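Long-range contact in histone acetyltransferase (Trypanosoma brucei brucei, PDB 6IF4), which probably acetylates histone lysines with acetyl-CoA as a MYST-family enzyme, the crystallised piece being its N-terminal presumed Tudor domain of the Tudor-knot family: residues I22-A27 with L36-Y41. Numbering follows the deposited sequence.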
loop_
_atom_site.group_PDB
_atom_site.type_symbol
_atom_site.label_atom_id
_atom_site.label_comp_id
_atom_site.label_asym_id
_atom_site.label_seq_id
_atom_site.Cartn_x
_atom_site.Cartn_y
_atom_site.Cartn_z
ATOM N N ILE B 22 4.023 0.086 -5.048
ATOM C CA ILE B 22 3.015 0.713 -5.889
ATOM C C ILE B 22 1.662 0.207 -5.414
ATOM O O ILE B 22 1.534 -0.923 -4.937
ATOM C CB ILE B 22 3.223 0.401 -7.394
ATOM C CG1 ILE B 22 4.563 0.939 -7.894
ATOM C CG2 ILE B 22 2.095 0.975 -8.244
ATOM C CD1 ILE B 22 4.970 0.392 -9.248
ATOM N N ILE B 23 0.652 1.057 -5.517
ATOM C CA ILE B 23 -0.695 0.689 -5.108
ATOM C C ILE B 23 -1.415 0.054 -6.289
ATOM O O ILE B 23 -1.583 0.680 -7.341
ATOM C CB ILE B 23 -1.449 1.901 -4.557
ATOM C CG1 ILE B 23 -0.869 2.201 -3.177
ATOM C CG2 ILE B 23 -2.939 1.624 -4.469
ATOM C CD1 ILE B 23 -1.394 3.391 -2.562
ATOM N N GLN B 24 -1.837 -1.197 -6.112
ATOM C CA GLN B 24 -2.510 -1.935 -7.169
ATOM C C GLN B 24 -4.009 -1.741 -7.154
ATOM O O GLN B 24 -4.636 -1.734 -8.220
ATOM C CB GLN B 24 -2.241 -3.433 -7.021
ATOM C CG GLN B 24 -0.831 -3.883 -7.331
ATOM C CD GLN B 24 -0.814 -5.238 -8.007
ATOM O OE1 GLN B 24 0.137 -5.586 -8.714
ATOM N NE2 GLN B 24 -1.887 -6.002 -7.821
ATOM N N GLU B 25 -4.588 -1.553 -5.973
ATOM C CA GLU B 25 -6.030 -1.490 -5.815
ATOM C C GLU B 25 -6.346 -0.674 -4.576
ATOM O O GLU B 25 -5.541 -0.594 -3.645
ATOM C CB GLU B 25 -6.658 -2.887 -5.669
ATOM C CG GLU B 25 -6.554 -3.786 -6.885
ATOM C CD GLU B 25 -7.412 -3.312 -8.039
ATOM O OE1 GLU B 25 -8.355 -2.529 -7.799
ATOM O OE2 GLU B 25 -7.145 -3.727 -9.186
ATOM N N VAL B 26 -7.520 -0.058 -4.584
ATOM C CA VAL B 26 -8.058 0.646 -3.431
ATOM C C VAL B 26 -9.427 0.054 -3.135
ATOM O O VAL B 26 -10.195 -0.243 -4.057
ATOM C CB VAL B 26 -8.150 2.165 -3.686
ATOM C CG1 VAL B 26 -8.841 2.870 -2.529
ATOM C CG2 VAL B 26 -6.763 2.748 -3.914
ATOM N N ALA B 27 -9.732 -0.122 -1.852
ATOM C CA ALA B 27 -11.022 -0.666 -1.462
ATOM C C ALA B 27 -11.421 -0.079 -0.120
ATOM O O ALA B 27 -10.578 0.127 0.757
ATOM C CB ALA B 27 -10.987 -2.196 -1.373
ATOM N N LEU B 36 -8.380 0.833 2.364
ATOM C CA LEU B 36 -7.269 -0.139 2.394
ATOM C C LEU B 36 -6.692 -0.223 0.978
ATOM O O LEU B 36 -7.422 -0.138 0.027
ATOM C CB LEU B 36 -7.725 -1.501 2.893
ATOM C CG LEU B 36 -8.295 -1.504 4.299
ATOM C CD1 LEU B 36 -8.767 -2.878 4.694
ATOM C CD2 LEU B 36 -7.300 -0.964 5.270
ATOM N N TYR B 37 -5.397 -0.413 0.921
ATOM C CA TYR B 37 -4.653 -0.386 -0.327
ATOM C C TYR B 37 -3.956 -1.721 -0.528
ATOM O O TYR B 37 -3.283 -2.216 0.380
ATOM C CB TYR B 37 -3.635 0.757 -0.318
ATOM C CG TYR B 37 -4.232 2.090 0.089
ATOM C CD1 TYR B 37 -4.828 2.921 -0.850
ATOM C CD2 TYR B 37 -4.215 2.507 1.416
ATOM C CE1 TYR B 37 -5.381 4.131 -0.484
ATOM C CE2 TYR B 37 -4.765 3.717 1.791
ATOM C CZ TYR B 37 -5.346 4.526 0.836
ATOM O OH TYR B 37 -5.898 5.730 1.201
ATOM N N TYR B 38 -4.120 -2.296 -1.715
ATOM C CA TYR B 38 -3.407 -3.508 -2.089
ATOM C C TYR B 38 -2.101 -3.067 -2.731
ATOM O O TYR B 38 -2.095 -2.560 -3.857
ATOM C CB TYR B 38 -4.232 -4.361 -3.049
ATOM C CG TYR B 38 -3.715 -5.771 -3.194
ATOM C CD1 TYR B 38 -3.689 -6.634 -2.107
ATOM C CD2 TYR B 38 -3.248 -6.240 -4.415
ATOM C CE1 TYR B 38 -3.216 -7.927 -2.232
ATOM C CE2 TYR B 38 -2.773 -7.530 -4.550
ATOM C CZ TYR B 38 -2.759 -8.369 -3.455
ATOM O OH TYR B 38 -2.286 -9.654 -3.583
ATOM N N VAL B 39 -1.001 -3.245 -2.013
ATOM C CA VAL B 39 0.288 -2.722 -2.439
ATOM C C VAL B 39 1.107 -3.852 -3.035
ATOM O O VAL B 39 1.014 -5.009 -2.603
ATOM C CB VAL B 39 1.031 -2.037 -1.273
ATOM C CG1 VAL B 39 0.070 -1.173 -0.464
ATOM C CG2 VAL B 39 1.724 -3.054 -0.381
ATOM N N HIS B 40 1.880 -3.525 -4.061
ATOM C CA HIS B 40 2.869 -4.430 -4.620
ATOM C C HIS B 40 4.250 -3.854 -4.354
ATOM O O HIS B 40 4.518 -2.696 -4.695
ATOM C CB HIS B 40 2.652 -4.633 -6.123
ATOM C CG HIS B 40 3.788 -5.330 -6.806
ATOM N ND1 HIS B 40 4.114 -6.644 -6.551
ATOM C CD2 HIS B 40 4.672 -4.898 -7.736
ATOM C CE1 HIS B 40 5.154 -6.991 -7.288
ATOM N NE2 HIS B 40 5.512 -5.949 -8.018
ATOM N N TYR B 41 5.114 -4.648 -3.732
ATOM C CA TYR B 41 6.476 -4.212 -3.476
ATOM C C TYR B 41 7.253 -4.341 -4.774
ATOM O O TYR B 41 7.293 -5.412 -5.391
ATOM C CB TYR B 41 7.118 -5.022 -2.358
ATOM C CG TYR B 41 6.391 -4.858 -1.052
ATOM C CD1 TYR B 41 6.720 -3.832 -0.172
ATOM C CD2 TYR B 41 5.358 -5.716 -0.706
ATOM C CE1 TYR B 41 6.043 -3.677 1.022
ATOM C CE2 TYR B 41 4.678 -5.568 0.475
ATOM C CZ TYR B 41 5.023 -4.551 1.337
ATOM O OH TYR B 41 4.338 -4.415 2.517
#
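The Y38 ring takes the amide of Q24 at its edge, with Q24 NE2 in the ring plane, 3.7 Å from Y38 CD2. The two side chains run side by side and point the same way, their planes 63° apart. The Q24 chain bends at chi2 (-144°), and chi3 (156°) turns OE1 toward H40 and NE2 toward Y38. Q24 OE1 touches carbon there, 3.7 Å from H40 CB. On the other face of the sheet, V26 CG2 sits at the edge of the Y37 ring, 3.6 Å from Y37 CD1. I23 CD1 comes to the same ring atom obliquely.

The backbones form an antiparallel ladder broken by a classic beta bulge. Q24 and E25 both face Y38. Y38 O receives a short bond from Q24 N (2.6 Å), nearly along the C=O axis, and a weak one from E25 N (3.4 Å). Y38 N returns a bond to E25 O from above the carbonyl plane. Paired bonds join I22 with H40 and A27 with L36. The extra residue shifts the register by one, so V26 comes back to the face of I23, Y37 and V39.

H40 ND1 is hydrogen-bonded to D49 OD1, and the Y38 ring meets W51. The two strands form a beta hairpin within a small SH3-like domain. Strand 50-53 flanks 35-41, strand 9-13 pairs with 18-28, and L57 of strand 57-59 packs against the side chains of I23, Y37 and V39.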